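Local coordinates for protein CaaX farnesyltransferase alpha subunit Ram2 (Aspergillus fumigatus, PDB 4L9P) that forms the helical-repeat alpha subunit of protein farnesyltransferase, which together with the beta subunit probably transfers farnesyl groups to the cysteine of CaaX proteins, at residues E52-T57 and M83-H87; A56-L60 and L76-I80; Q147-M151 and H179-D185; R203-F208 and Y264-V268; P256-W262 and S303-W309. The protein carries 1 engineered substitution. All coordinates share one frame. Residues are numbered along the deposited sequence.

Contact 1: residues E52-T57 and M83-H87; sequences EYLEAT and MNPAH. With EDO (1,2-ethanediol), chain F; EDO (1,2-ethanediol), chain G.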
# COMPACT_ATOMS: atom_id res chain seq x y z
N GLU A 52 33.75 5.49 6.32
CA GLU A 52 33.47 4.48 7.35
C GLU A 52 32.47 3.45 6.83
O GLU A 52 32.59 2.25 7.10
CB GLU A 52 32.89 5.14 8.61
CG GLU A 52 33.87 6.05 9.32
CD GLU A 52 33.95 7.47 8.75
OE1 GLU A 52 33.38 7.78 7.67
OE2 GLU A 52 34.61 8.28 9.42
N TYR A 53 31.44 3.92 6.11
CA TYR A 53 30.42 3.02 5.60
C TYR A 53 30.98 2.18 4.44
O TYR A 53 30.68 0.99 4.35
CB TYR A 53 29.20 3.84 5.17
CG TYR A 53 27.99 3.01 4.73
CD1 TYR A 53 27.15 2.43 5.69
CD2 TYR A 53 27.71 2.80 3.38
CE1 TYR A 53 26.04 1.71 5.34
CE2 TYR A 53 26.55 2.09 2.99
CZ TYR A 53 25.75 1.54 3.97
OH TYR A 53 24.62 0.89 3.59
N LEU A 54 31.78 2.78 3.56
CA LEU A 54 32.42 2.00 2.49
C LEU A 54 33.26 0.88 3.09
O LEU A 54 33.17 -0.28 2.66
CB LEU A 54 33.33 2.87 1.59
CG LEU A 54 32.72 3.80 0.57
CD1 LEU A 54 33.84 4.69 -0.02
CD2 LEU A 54 32.02 2.92 -0.48
N GLU A 55 34.05 1.19 4.12
CA GLU A 55 34.93 0.17 4.67
C GLU A 55 34.11 -0.93 5.36
O GLU A 55 34.32 -2.13 5.09
CB GLU A 55 35.92 0.77 5.69
CG GLU A 55 36.85 -0.35 6.15
CD GLU A 55 37.81 0.02 7.22
OE1 GLU A 55 37.42 0.55 8.28
OE2 GLU A 55 38.98 -0.27 7.00
N ALA A 56 33.15 -0.54 6.20
CA ALA A 56 32.37 -1.53 6.95
C ALA A 56 31.66 -2.47 5.98
O ALA A 56 31.63 -3.71 6.16
CB ALA A 56 31.37 -0.83 7.92
N THR A 57 31.01 -1.90 4.97
CA THR A 57 30.28 -2.75 4.03
C THR A 57 31.16 -3.64 3.16
O THR A 57 30.72 -4.72 2.77
CB THR A 57 29.31 -1.90 3.13
OG1 THR A 57 30.07 -0.87 2.46
CG2 THR A 57 28.17 -1.28 3.97
N MET A 83 24.94 2.92 11.32
CA MET A 83 25.06 3.87 10.20
C MET A 83 23.85 3.89 9.29
O MET A 83 23.50 4.95 8.75
CB MET A 83 26.32 3.57 9.37
CG MET A 83 27.61 3.94 10.15
SD MET A 83 29.06 3.58 9.14
CE MET A 83 29.21 1.85 9.37
N ASN A 84 23.21 2.74 9.11
CA ASN A 84 22.08 2.60 8.17
C ASN A 84 21.16 1.48 8.63
O ASN A 84 21.34 0.32 8.26
CB ASN A 84 22.59 2.30 6.78
CG ASN A 84 21.47 2.12 5.78
OD1 ASN A 84 20.29 2.38 6.09
ND2 ASN A 84 21.82 1.65 4.58
N PRO A 85 20.18 1.81 9.46
CA PRO A 85 19.30 0.77 9.99
C PRO A 85 18.31 0.28 8.91
O PRO A 85 17.60 -0.68 9.17
CB PRO A 85 18.52 1.48 11.11
CG PRO A 85 18.51 2.88 10.71
CD PRO A 85 19.88 3.13 10.06
N ALA A 86 18.30 0.89 7.74
CA ALA A 86 17.45 0.39 6.64
C ALA A 86 18.21 -0.53 5.67
O ALA A 86 17.79 -0.76 4.54
CB ALA A 86 16.82 1.58 5.89
N HIS A 87 19.33 -1.10 6.12
CA HIS A 87 20.08 -2.06 5.28
C HIS A 87 19.48 -3.42 5.55
O HIS A 87 19.84 -4.08 6.53
CB HIS A 87 21.54 -1.96 5.72
CG HIS A 87 22.52 -2.67 4.83
ND1 HIS A 87 22.52 -4.04 4.64
CD2 HIS A 87 23.61 -2.19 4.17
CE1 HIS A 87 23.53 -4.35 3.85
NE2 HIS A 87 24.19 -3.24 3.53
C1 EDO F . 26.93 -5.36 1.89
O1 EDO F . 25.57 -5.83 2.08
C2 EDO F . 26.88 -4.15 0.96
O2 EDO F . 26.35 -3.01 1.66
C1 EDO G . 28.49 0.27 -0.18
O1 EDO G . 29.10 -1.02 -0.19
C2 EDO G . 27.06 0.18 -0.66
O2 EDO G . 26.30 -0.78 0.09
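Helix 51-65 lies against the turn between the two helices, 71-83 and 88-100, of a prenyltransferase alpha-subunit repeat. Glu-52 touches only marginally, its CB 4.2 Å from Met-83 SD. Tyr-53 does most of the work. Its ring lies along Met-83, with CD1 3.9 Å from Met-83 CB, and the sulfur sits at the ring edge, a Met-aromatic contact. At its far end, Tyr-53 OH accepts a hydrogen bond from Asn-84 ND2 (3.1 Å) and makes another to Asp-148 of the beta subunit, so the turn is tied to the subunit interface. Asn-84 OD1 meanwhile takes the amide of Ala-86 in an Asx turn, within a type I turn that ends at His-87, the N-cap of the next helix. One turn on, Ala-56 CB meets Met-83 CE at 3.7 Å. Thr-57 closes the contact: its CG2 lies 4.5 Å from His-87 NE2, while NE2 itself hydrogen-bonds O2 of the chain F ethanediol at 2.9 Å.

Contact 2: residues A56-L60 and L76-I80; sequences ATSYL and LTGDI. With EDO (1,2-ethanediol), chain G.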
# COMPACT_ATOMS: atom_id res chain seq x y z
N ALA A 56 33.15 -0.54 6.20
CA ALA A 56 32.37 -1.53 6.95
C ALA A 56 31.66 -2.47 5.98
O ALA A 56 31.63 -3.71 6.16
CB ALA A 56 31.37 -0.83 7.92
N THR A 57 31.01 -1.90 4.97
CA THR A 57 30.28 -2.75 4.03
C THR A 57 31.16 -3.64 3.16
O THR A 57 30.72 -4.72 2.77
CB THR A 57 29.31 -1.90 3.13
OG1 THR A 57 30.07 -0.87 2.46
CG2 THR A 57 28.17 -1.28 3.97
N SER A 58 32.40 -3.21 2.87
CA SER A 58 33.33 -4.08 2.16
C SER A 58 33.74 -5.29 3.03
O SER A 58 33.87 -6.42 2.53
CB SER A 58 34.54 -3.26 1.68
OG SER A 58 34.12 -2.19 0.82
N TYR A 59 33.88 -5.09 4.33
CA TYR A 59 34.10 -6.24 5.24
C TYR A 59 32.83 -7.09 5.35
O TYR A 59 32.91 -8.32 5.44
CB TYR A 59 34.59 -5.76 6.65
CG TYR A 59 36.08 -5.54 6.65
CD1 TYR A 59 36.63 -4.33 6.24
CD2 TYR A 59 36.93 -6.59 6.90
CE1 TYR A 59 38.04 -4.15 6.18
CE2 TYR A 59 38.31 -6.41 6.81
CZ TYR A 59 38.82 -5.20 6.47
OH TYR A 59 40.20 -5.00 6.39
N LEU A 60 31.64 -6.47 5.30
CA LEU A 60 30.42 -7.27 5.37
C LEU A 60 30.30 -8.19 4.13
O LEU A 60 29.92 -9.37 4.25
CB LEU A 60 29.19 -6.32 5.47
CG LEU A 60 27.91 -7.15 5.70
CD1 LEU A 60 27.89 -7.80 7.07
CD2 LEU A 60 26.62 -6.31 5.47
N LEU A 76 30.20 -6.28 13.63
CA LEU A 76 30.18 -5.56 12.35
C LEU A 76 28.72 -5.25 11.95
O LEU A 76 28.41 -4.15 11.47
CB LEU A 76 30.81 -6.46 11.28
CG LEU A 76 30.74 -5.91 9.84
CD1 LEU A 76 31.35 -4.50 9.68
CD2 LEU A 76 31.37 -6.88 8.85
N THR A 77 27.84 -6.22 12.09
CA THR A 77 26.43 -5.93 11.75
C THR A 77 25.86 -4.82 12.63
O THR A 77 25.09 -4.00 12.12
CB THR A 77 25.53 -7.17 11.86
OG1 THR A 77 25.36 -7.64 13.22
CG2 THR A 77 25.95 -8.29 10.90
N GLY A 78 26.22 -4.75 13.90
CA GLY A 78 25.71 -3.69 14.76
C GLY A 78 26.26 -2.33 14.32
O GLY A 78 25.54 -1.31 14.37
N ASP A 79 27.54 -2.33 13.87
CA ASP A 79 28.15 -1.08 13.42
C ASP A 79 27.42 -0.56 12.14
O ASP A 79 27.06 0.63 12.01
CB ASP A 79 29.64 -1.34 13.12
CG ASP A 79 30.41 -0.07 12.87
OD1 ASP A 79 29.95 1.02 13.27
OD2 ASP A 79 31.48 -0.17 12.28
N ILE A 80 27.17 -1.47 11.20
CA ILE A 80 26.51 -1.06 9.97
C ILE A 80 25.09 -0.60 10.27
O ILE A 80 24.63 0.38 9.71
CB ILE A 80 26.49 -2.20 8.93
CG1 ILE A 80 27.96 -2.37 8.43
CG2 ILE A 80 25.56 -1.82 7.74
CD1 ILE A 80 28.19 -3.56 7.58
C1 EDO G . 28.49 0.27 -0.18
O1 EDO G . 29.10 -1.02 -0.19
C2 EDO G . 27.06 0.18 -0.66
O2 EDO G . 26.30 -0.78 0.09
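This is a buried, apolar helix-helix contact between two successive helices, 51-65 and 71-83, near the N-terminal end of the helical array. No hydrogen bond crosses it; the two short segments are held by aliphatic side chains, with their axes 10.1 Å apart at closest approach. Ala-56 is the point of nearest backbone approach, its CA 6.6 Å from that of Ile-80, and its small CB lets Ile-80 CG1 come to 3.8 Å and Leu-76 CD1 to 4.1 Å. The N-to-C directions differ by 141°, so the pair is roughly antiparallel; helix 51-65 packs on helix 71-83, the first helix of a prenyltransferase alpha-subunit repeat (TPR clan) whose second is helix 88-100. A turn further along, Leu-60 reaches across to both partners: its CB lies 3.6 Å from Ile-80 CD1 and its CD1 4.0 Å from Leu-76 CD2. Leu-76 CD2 also touches Tyr-59 CB at 4.1 Å, whereas the Tyr-59 ring leads away to meet Trp-25. The polar ends turn elsewhere: Asp-79 hydrogen-bonds Tyr-19, and Thr-77 bonds back to Leu-74 O. Helix 88-100 closes over Leu-60 and Thr-77 through Val-90 and Tyr-93.

Contact 3: residues Q147-M151 and H179-D185; sequences QDFLM and HPREIQD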
# COMPACT_ATOMS: atom_id res chain seq x y z
N GLN A 147 4.94 -6.07 26.61
CA GLN A 147 3.77 -5.17 26.32
C GLN A 147 4.12 -3.72 26.70
O GLN A 147 3.77 -2.77 25.96
CB GLN A 147 2.51 -5.69 27.04
CG GLN A 147 2.00 -6.99 26.43
CD GLN A 147 1.01 -7.68 27.32
OE1 GLN A 147 1.19 -7.72 28.55
NE2 GLN A 147 -0.07 -8.21 26.74
N ASP A 148 4.84 -3.52 27.79
CA ASP A 148 5.22 -2.16 28.16
C ASP A 148 6.14 -1.52 27.12
O ASP A 148 6.03 -0.31 26.87
CB ASP A 148 5.98 -2.17 29.52
CG ASP A 148 5.04 -2.23 30.70
OD1 ASP A 148 3.82 -2.39 30.54
OD2 ASP A 148 5.53 -2.15 31.83
N PHE A 149 7.05 -2.29 26.53
CA PHE A 149 7.89 -1.72 25.50
C PHE A 149 7.02 -1.27 24.32
O PHE A 149 7.25 -0.18 23.72
CB PHE A 149 8.97 -2.69 24.97
CG PHE A 149 9.86 -2.00 23.99
CD1 PHE A 149 10.70 -0.99 24.44
CD2 PHE A 149 9.79 -2.28 22.64
CE1 PHE A 149 11.44 -0.22 23.54
CE2 PHE A 149 10.60 -1.56 21.71
CZ PHE A 149 11.38 -0.52 22.17
N LEU A 150 6.04 -2.09 23.91
CA LEU A 150 5.20 -1.69 22.78
C LEU A 150 4.46 -0.39 23.18
O LEU A 150 4.30 0.51 22.31
CB LEU A 150 4.18 -2.77 22.44
CG LEU A 150 4.88 -4.09 22.07
CD1 LEU A 150 3.80 -5.07 21.63
CD2 LEU A 150 5.97 -3.92 21.01
N MET A 151 4.04 -0.23 24.43
CA MET A 151 3.41 1.03 24.83
C MET A 151 4.37 2.21 24.86
O MET A 151 3.91 3.34 24.62
CB MET A 151 2.73 0.87 26.18
CG MET A 151 1.53 -0.12 26.11
SD MET A 151 0.26 0.36 24.93
CE MET A 151 -0.72 1.45 25.96
N HIS A 179 -5.93 -11.90 26.99
CA HIS A 179 -4.98 -11.36 28.02
C HIS A 179 -5.42 -9.94 28.39
O HIS A 179 -5.59 -9.09 27.49
CB HIS A 179 -3.58 -11.40 27.43
CG HIS A 179 -2.49 -10.99 28.37
ND1 HIS A 179 -2.29 -9.70 28.85
CD2 HIS A 179 -1.50 -11.76 28.91
CE1 HIS A 179 -1.22 -9.70 29.64
NE2 HIS A 179 -0.74 -10.95 29.68
N PRO A 180 -5.54 -9.58 29.67
CA PRO A 180 -6.20 -8.31 29.99
C PRO A 180 -5.37 -7.12 29.59
O PRO A 180 -5.97 -6.05 29.35
CB PRO A 180 -6.35 -8.35 31.52
CG PRO A 180 -5.58 -9.51 31.95
CD PRO A 180 -5.38 -10.47 30.85
N ARG A 181 -4.04 -7.25 29.45
CA ARG A 181 -3.27 -6.05 29.01
C ARG A 181 -3.54 -5.72 27.55
O ARG A 181 -3.35 -4.58 27.15
CB ARG A 181 -1.77 -6.21 29.21
CG ARG A 181 -1.35 -5.87 30.64
CD ARG A 181 -1.48 -4.35 30.93
NE ARG A 181 -0.64 -3.62 29.97
CZ ARG A 181 0.69 -3.52 30.00
NH1 ARG A 181 1.43 -4.06 31.01
NH2 ARG A 181 1.34 -2.90 29.05
N GLU A 182 -3.97 -6.70 26.75
CA GLU A 182 -4.23 -6.36 25.34
C GLU A 182 -5.44 -5.45 25.27
O GLU A 182 -5.37 -4.38 24.62
CB GLU A 182 -4.45 -7.64 24.53
CG GLU A 182 -3.15 -8.44 24.29
CD GLU A 182 -2.06 -7.60 23.64
OE1 GLU A 182 -2.38 -6.93 22.62
OE2 GLU A 182 -0.90 -7.55 24.10
N ILE A 183 -6.54 -5.80 25.90
CA ILE A 183 -7.69 -4.92 25.93
C ILE A 183 -7.41 -3.64 26.71
O ILE A 183 -7.84 -2.56 26.29
CB ILE A 183 -8.96 -5.66 26.36
CG1 ILE A 183 -10.18 -4.91 25.95
CG2 ILE A 183 -8.96 -6.02 27.88
CD1 ILE A 183 -10.41 -5.07 24.33
N GLN A 184 -6.71 -3.74 27.84
CA GLN A 184 -6.45 -2.53 28.61
C GLN A 184 -5.60 -1.55 27.82
O GLN A 184 -5.85 -0.31 27.87
CB GLN A 184 -5.71 -2.90 29.90
CG GLN A 184 -5.22 -1.70 30.71
CD GLN A 184 -4.47 -2.17 31.95
OE1 GLN A 184 -4.90 -3.14 32.63
NE2 GLN A 184 -3.31 -1.56 32.20
N ASP A 185 -4.60 -2.04 27.07
CA ASP A 185 -3.75 -1.10 26.30
C ASP A 185 -4.55 -0.49 25.14
O ASP A 185 -4.40 0.71 24.89
CB ASP A 185 -2.49 -1.83 25.81
CG ASP A 185 -1.51 -2.14 26.93
OD1 ASP A 185 -1.75 -1.75 28.12
OD2 ASP A 185 -0.49 -2.77 26.62
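Helices 146-156 and 180-192 run nearly parallel here, 14° apart with short-segment axes 11.5 Å from each other, and polar groups bridge the gap. Arg-181 spends its guanidinium on two carboxylates. NH1 and NH2 both donate to Asp-148 OD1 across the contact, at 3.0 and 2.9 Å, while NE gives to Asp-185 OD1 (2.9 Å) and NH2 to Asp-185 OD2 (3.0 Å) one turn along its own helix. Asp-185 OD2 also meets Arg-167 of helix 161-174 in a salt bridge. Gln-147 reaches across with NE2 to Glu-182 OE2 at 2.8 Å, and that carboxylate is further satisfied by Arg-167 and His-202. At the helix start, His-179 ND1 accepts from Arg-181 N (3.1 Å) as the N-cap. The aliphatic parts fill in around these charges: Gln-147 CB lies over a face of the guanidinium, and Met-151 CG comes to 3.4 Å from Asp-185 OD2. Such near-parallel first helices of successive hairpins, with helix 161-174 between them, are characteristic of the TPR-like alpha-subunit superhelix.

Contact 4: residues R203-F208 and Y264-V268; sequences RYMLRF and YARGV
Segments 203-208 and 264-268, on helices 197-208 and 259-272 of the prenyltransferase alpha-subunit array, pack nearly parallel, both fully helical; the first helix ends at Phe-208. Their axes approach to 11.3 Å and cross at -20°; Tyr-204 pairs with Tyr-264 (CA atoms 7.2 Å apart) and Phe-208 with Val-268 (7.6 Å). The packing depends on chi1 t at Tyr-204, Tyr-264 and Val-268, and m at Phe-208. Tyr-264 CE1 reaches Tyr-204 CB at 3.7 Å, Tyr-264 OH lies 3.6 Å from Arg-203 CG and 3.7 Å from Phe-208 CE2, and Phe-208 CE2 touches Val-268 CG2 at 3.6 Å. Gly-267 O lies at the edge of the Tyr-204 ring, 3.9 Å from CE2; a CB on Gly-267 would come tight against that CE2. The Tyr-204 ring also stacks on Tyr-298 of the beta subunit, at the heterodimer interface. Among polar groups, Tyr-264 OH hydrogen-bonds Glu-244 of helix 238-254, which also salt-bridges Arg-203 and Arg-207. No direct hydrogen bond joins the segments; one water bridges them, 2.7 Å from Tyr-204 OH and donating to Gly-267 O at 2.8 Å.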
# COMPACT_ATOMS: atom_id res chain seq x y z
N ARG A 203 -8.55 -4.09 18.44
CA ARG A 203 -9.70 -4.53 19.28
C ARG A 203 -10.50 -5.60 18.52
O ARG A 203 -10.93 -6.60 19.12
CB ARG A 203 -10.63 -3.35 19.60
CG ARG A 203 -11.67 -3.76 20.70
CD ARG A 203 -12.66 -2.57 20.98
NE ARG A 203 -13.52 -3.03 22.05
CZ ARG A 203 -13.32 -2.79 23.34
NH1 ARG A 203 -12.35 -1.95 23.77
NH2 ARG A 203 -14.12 -3.40 24.22
N TYR A 204 -10.72 -5.37 17.23
CA TYR A 204 -11.48 -6.36 16.46
C TYR A 204 -10.74 -7.72 16.47
O TYR A 204 -11.34 -8.79 16.66
CB TYR A 204 -11.69 -5.88 15.01
CG TYR A 204 -12.53 -6.90 14.25
CD1 TYR A 204 -11.94 -8.01 13.60
CD2 TYR A 204 -13.93 -6.75 14.16
CE1 TYR A 204 -12.72 -8.96 12.92
CE2 TYR A 204 -14.72 -7.67 13.46
CZ TYR A 204 -14.10 -8.80 12.88
OH TYR A 204 -14.88 -9.75 12.22
N MET A 205 -9.43 -7.71 16.29
CA MET A 205 -8.70 -8.96 16.35
C MET A 205 -8.88 -9.65 17.71
O MET A 205 -9.13 -10.88 17.79
CB MET A 205 -7.25 -8.68 16.15
CG MET A 205 -6.42 -9.97 16.07
SD MET A 205 -5.23 -10.05 17.38
CE MET A 205 -5.15 -8.53 18.11
N LEU A 206 -8.77 -8.87 18.79
CA LEU A 206 -8.84 -9.50 20.14
C LEU A 206 -10.21 -10.10 20.32
O LEU A 206 -10.31 -11.18 20.94
CB LEU A 206 -8.65 -8.42 21.21
CG LEU A 206 -7.26 -7.78 21.26
CD1 LEU A 206 -7.24 -6.66 22.31
CD2 LEU A 206 -6.15 -8.82 21.54
N ARG A 207 -11.26 -9.43 19.87
CA ARG A 207 -12.62 -9.88 20.18
C ARG A 207 -13.22 -10.85 19.17
O ARG A 207 -13.98 -11.77 19.57
CB ARG A 207 -13.54 -8.69 20.36
CG ARG A 207 -13.17 -7.79 21.58
CD ARG A 207 -13.48 -8.52 22.85
NE ARG A 207 -13.58 -7.63 23.99
CZ ARG A 207 -12.93 -7.84 25.14
NH1 ARG A 207 -12.03 -8.85 25.21
NH2 ARG A 207 -13.12 -7.02 26.16
N PHE A 208 -12.90 -10.65 17.89
CA PHE A 208 -13.61 -11.31 16.81
C PHE A 208 -12.68 -11.96 15.85
O PHE A 208 -13.14 -12.64 14.94
CB PHE A 208 -14.57 -10.32 16.11
CG PHE A 208 -15.63 -9.83 17.02
CD1 PHE A 208 -16.62 -10.71 17.42
CD2 PHE A 208 -15.56 -8.56 17.59
CE1 PHE A 208 -17.58 -10.31 18.32
CE2 PHE A 208 -16.55 -8.13 18.47
CZ PHE A 208 -17.55 -9.04 18.85
N TYR A 264 -16.28 -0.27 13.22
CA TYR A 264 -16.10 -1.42 14.12
C TYR A 264 -17.48 -2.06 14.37
O TYR A 264 -17.64 -3.29 14.26
CB TYR A 264 -15.47 -0.93 15.41
CG TYR A 264 -15.24 -2.01 16.41
CD1 TYR A 264 -14.13 -2.86 16.27
CD2 TYR A 264 -16.11 -2.21 17.49
CE1 TYR A 264 -13.91 -3.88 17.18
CE2 TYR A 264 -15.91 -3.25 18.43
CZ TYR A 264 -14.81 -4.07 18.26
OH TYR A 264 -14.57 -5.11 19.14
N ALA A 265 -18.50 -1.26 14.64
CA ALA A 265 -19.84 -1.82 14.89
C ALA A 265 -20.40 -2.56 13.68
O ALA A 265 -21.01 -3.62 13.83
CB ALA A 265 -20.84 -0.72 15.34
N ARG A 266 -20.19 -2.01 12.49
CA ARG A 266 -20.58 -2.77 11.28
C ARG A 266 -19.87 -4.12 11.27
O ARG A 266 -20.48 -5.13 10.93
CB ARG A 266 -20.27 -2.01 10.01
CG ARG A 266 -21.15 -0.80 9.82
CD ARG A 266 -20.70 0.03 8.67
NE ARG A 266 -21.62 1.12 8.28
CZ ARG A 266 -22.59 1.03 7.36
NH1 ARG A 266 -22.85 -0.12 6.75
NH2 ARG A 266 -23.30 2.11 7.07
N GLY A 267 -18.59 -4.14 11.60
CA GLY A 267 -17.88 -5.40 11.62
C GLY A 267 -18.41 -6.34 12.67
O GLY A 267 -18.51 -7.56 12.44
N VAL A 268 -18.75 -5.82 13.84
CA VAL A 268 -19.33 -6.70 14.88
C VAL A 268 -20.66 -7.29 14.45
O VAL A 268 -20.89 -8.50 14.62
CB VAL A 268 -19.54 -5.92 16.18
CG1 VAL A 268 -20.28 -6.79 17.23
CG2 VAL A 268 -18.17 -5.43 16.72
O HOH W 1 -16.81 -8.83 10.60

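Contact 5: residues P256-W262 and S303-W309; sequences PENRSPW and SSHAIEW. With EDO (1,2-ethanediol), chain H.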
# COMPACT_ATOMS: atom_id res chain seq x y z
N PRO A 256 -19.32 11.88 17.59
CA PRO A 256 -20.13 11.10 16.65
C PRO A 256 -19.62 11.11 15.20
O PRO A 256 -20.02 10.22 14.47
CB PRO A 256 -21.52 11.82 16.71
CG PRO A 256 -21.55 12.33 18.09
CD PRO A 256 -20.14 12.88 18.31
N GLU A 257 -18.80 12.08 14.80
CA GLU A 257 -18.30 12.07 13.42
C GLU A 257 -17.06 11.16 13.26
O GLU A 257 -16.53 11.05 12.16
CB GLU A 257 -18.00 13.51 12.97
CG GLU A 257 -17.73 13.73 11.48
CD GLU A 257 -18.80 13.21 10.55
OE1 GLU A 257 -19.90 12.90 11.04
OE2 GLU A 257 -18.56 13.14 9.31
N ASN A 258 -16.64 10.47 14.32
CA ASN A 258 -15.46 9.59 14.23
C ASN A 258 -15.85 8.29 13.52
O ASN A 258 -16.63 7.50 14.05
CB ASN A 258 -15.09 9.31 15.66
CG ASN A 258 -14.00 8.27 15.85
OD1 ASN A 258 -13.27 7.89 14.92
ND2 ASN A 258 -13.87 7.82 17.11
N ARG A 259 -15.29 8.03 12.34
CA ARG A 259 -15.68 6.86 11.56
C ARG A 259 -15.37 5.54 12.28
O ARG A 259 -16.10 4.58 12.13
CB ARG A 259 -14.96 6.88 10.21
CG ARG A 259 -15.20 5.66 9.34
CD ARG A 259 -14.49 5.88 8.02
NE ARG A 259 -14.91 7.15 7.38
CZ ARG A 259 -16.02 7.34 6.67
NH1 ARG A 259 -16.85 6.32 6.41
NH2 ARG A 259 -16.25 8.55 6.16
N SER A 260 -14.26 5.50 13.01
CA SER A 260 -13.73 4.19 13.48
C SER A 260 -14.72 3.31 14.25
O SER A 260 -14.86 2.15 13.91
CB SER A 260 -12.43 4.38 14.29
OG SER A 260 -11.41 4.93 13.45
N PRO A 261 -15.42 3.85 15.28
CA PRO A 261 -16.36 2.98 16.02
C PRO A 261 -17.57 2.59 15.18
O PRO A 261 -18.12 1.53 15.43
CB PRO A 261 -16.82 3.84 17.21
CG PRO A 261 -16.58 5.30 16.76
CD PRO A 261 -15.24 5.15 15.97
N TRP A 262 -17.98 3.42 14.22
CA TRP A 262 -19.10 3.03 13.34
C TRP A 262 -18.66 1.85 12.48
O TRP A 262 -19.43 0.89 12.28
CB TRP A 262 -19.53 4.19 12.44
CG TRP A 262 -20.21 5.31 13.18
CD1 TRP A 262 -19.64 6.48 13.59
CD2 TRP A 262 -21.60 5.42 13.48
NE1 TRP A 262 -20.59 7.31 14.17
CE2 TRP A 262 -21.80 6.67 14.13
CE3 TRP A 262 -22.71 4.56 13.30
CZ2 TRP A 262 -23.09 7.11 14.56
CZ3 TRP A 262 -23.99 4.98 13.77
CH2 TRP A 262 -24.16 6.26 14.36
N SER A 303 -23.79 13.39 12.76
CA SER A 303 -22.90 12.33 12.24
C SER A 303 -23.25 11.92 10.82
O SER A 303 -24.38 11.43 10.58
CB SER A 303 -22.98 11.09 13.15
OG SER A 303 -22.11 10.06 12.64
N SER A 304 -22.30 12.08 9.87
CA SER A 304 -22.53 11.57 8.52
C SER A 304 -22.63 10.04 8.51
O SER A 304 -23.31 9.43 7.66
CB SER A 304 -21.44 12.07 7.57
OG SER A 304 -20.17 11.55 7.96
N HIS A 305 -21.92 9.40 9.45
CA HIS A 305 -21.99 7.95 9.55
C HIS A 305 -23.37 7.45 9.90
O HIS A 305 -23.77 6.36 9.46
CB HIS A 305 -20.95 7.46 10.62
CG HIS A 305 -19.62 8.11 10.39
ND1 HIS A 305 -18.93 7.92 9.20
CD2 HIS A 305 -18.93 9.03 11.10
CE1 HIS A 305 -17.86 8.68 9.22
NE2 HIS A 305 -17.82 9.36 10.35
N ALA A 306 -24.10 8.23 10.70
CA ALA A 306 -25.48 7.90 11.04
C ALA A 306 -26.36 7.95 9.80
O ALA A 306 -27.19 7.09 9.62
CB ALA A 306 -25.97 8.81 12.10
N ILE A 307 -26.11 8.93 8.93
CA ILE A 307 -26.91 9.02 7.69
C ILE A 307 -26.60 7.82 6.80
O ILE A 307 -27.53 7.20 6.22
CB ILE A 307 -26.60 10.33 6.91
CG1 ILE A 307 -26.88 11.57 7.77
CG2 ILE A 307 -27.37 10.41 5.59
CD1 ILE A 307 -26.48 12.84 7.07
N GLU A 308 -25.30 7.44 6.67
CA GLU A 308 -24.99 6.29 5.82
C GLU A 308 -25.56 5.00 6.40
O GLU A 308 -26.03 4.11 5.67
CB GLU A 308 -23.49 6.17 5.73
CG GLU A 308 -23.07 5.04 4.77
CD GLU A 308 -21.57 4.93 4.78
OE1 GLU A 308 -20.95 5.48 5.75
OE2 GLU A 308 -21.00 4.30 3.86
N TRP A 309 -25.55 4.90 7.73
CA TRP A 309 -26.13 3.74 8.39
C TRP A 309 -27.61 3.62 8.05
O TRP A 309 -28.11 2.53 7.68
CB TRP A 309 -25.96 3.88 9.90
CG TRP A 309 -26.20 2.62 10.65
CD1 TRP A 309 -27.39 2.02 10.90
CD2 TRP A 309 -25.20 1.81 11.26
NE1 TRP A 309 -27.19 0.87 11.64
CE2 TRP A 309 -25.84 0.71 11.86
CE3 TRP A 309 -23.79 1.91 11.34
CZ2 TRP A 309 -25.14 -0.28 12.55
CZ3 TRP A 309 -23.08 0.92 12.04
CH2 TRP A 309 -23.76 -0.15 12.63
C1 EDO H . -17.15 13.96 6.08
O1 EDO H . -17.84 14.93 5.27
C2 EDO H . -16.51 14.74 7.23
O2 EDO H . -17.51 15.31 8.12
O HOH W 2 -19.12 9.90 5.83
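At the beta-subunit interface, the start of helix 259-272 and the loop before it meet the start of helix 304-317. The loop backbone supplies acceptors: Ser-303 OG donates to Pro-256 O at 2.8 Å, and His-305 NE2 to Glu-257 O, also at 2.8 Å. Pro-256 O receives Trp-262 NE1 as well (3.0 Å). Glu-257 grips the helix start with both carboxylate oxygens, OE1 taking Ser-304 N (2.8 Å) and OE2 taking Ser-304 OG (2.6 Å). Both helices carry side-chain N-caps: Asn-258 OD1 accepts from Ser-260 N, and Ser-303 OG weakly from Ala-306 N. Beneath them Trp-262, His-305 and Trp-309 form an aromatic cluster in this all-helical fold. His-305 CB sits over the five-membered ring of Trp-262, a CH-pi contact 3.3 Å from its centroid, while Arg-259 CA makes another over the His-305 ring. Trp-262 CE3 meets Trp-309 CE3 at 3.5 Å. From the beta subunit, Asp-84 accepts from Glu-257 N, and Asn-361 donates to Asn-258 OD1.

How the contacts relate
The five contacts sample an all-helical array from its N-terminal end towards its C-terminal end. Contacts 1 and 2 share helix 51-65, with centres about 6 Å apart, and touch where His-87 packs on Leu-60 and Ile-80. Contact 3 lies about 35 Å from the centre of contact 1. It abuts contact 4, centres about 17 Å apart, through consecutive helices 180-192 and 197-208, Ile-183 packing on Arg-203 and Arg-207. Contacts 4 and 5 both use helix 259-272, and their segments alternate along the chain; Arg-266 meets Trp-309 between them. Contacts 1 and 5, about 49 Å apart between centres, both reach the beta subunit, as does contact 4, so this extended chain meets its partner at widely separated points.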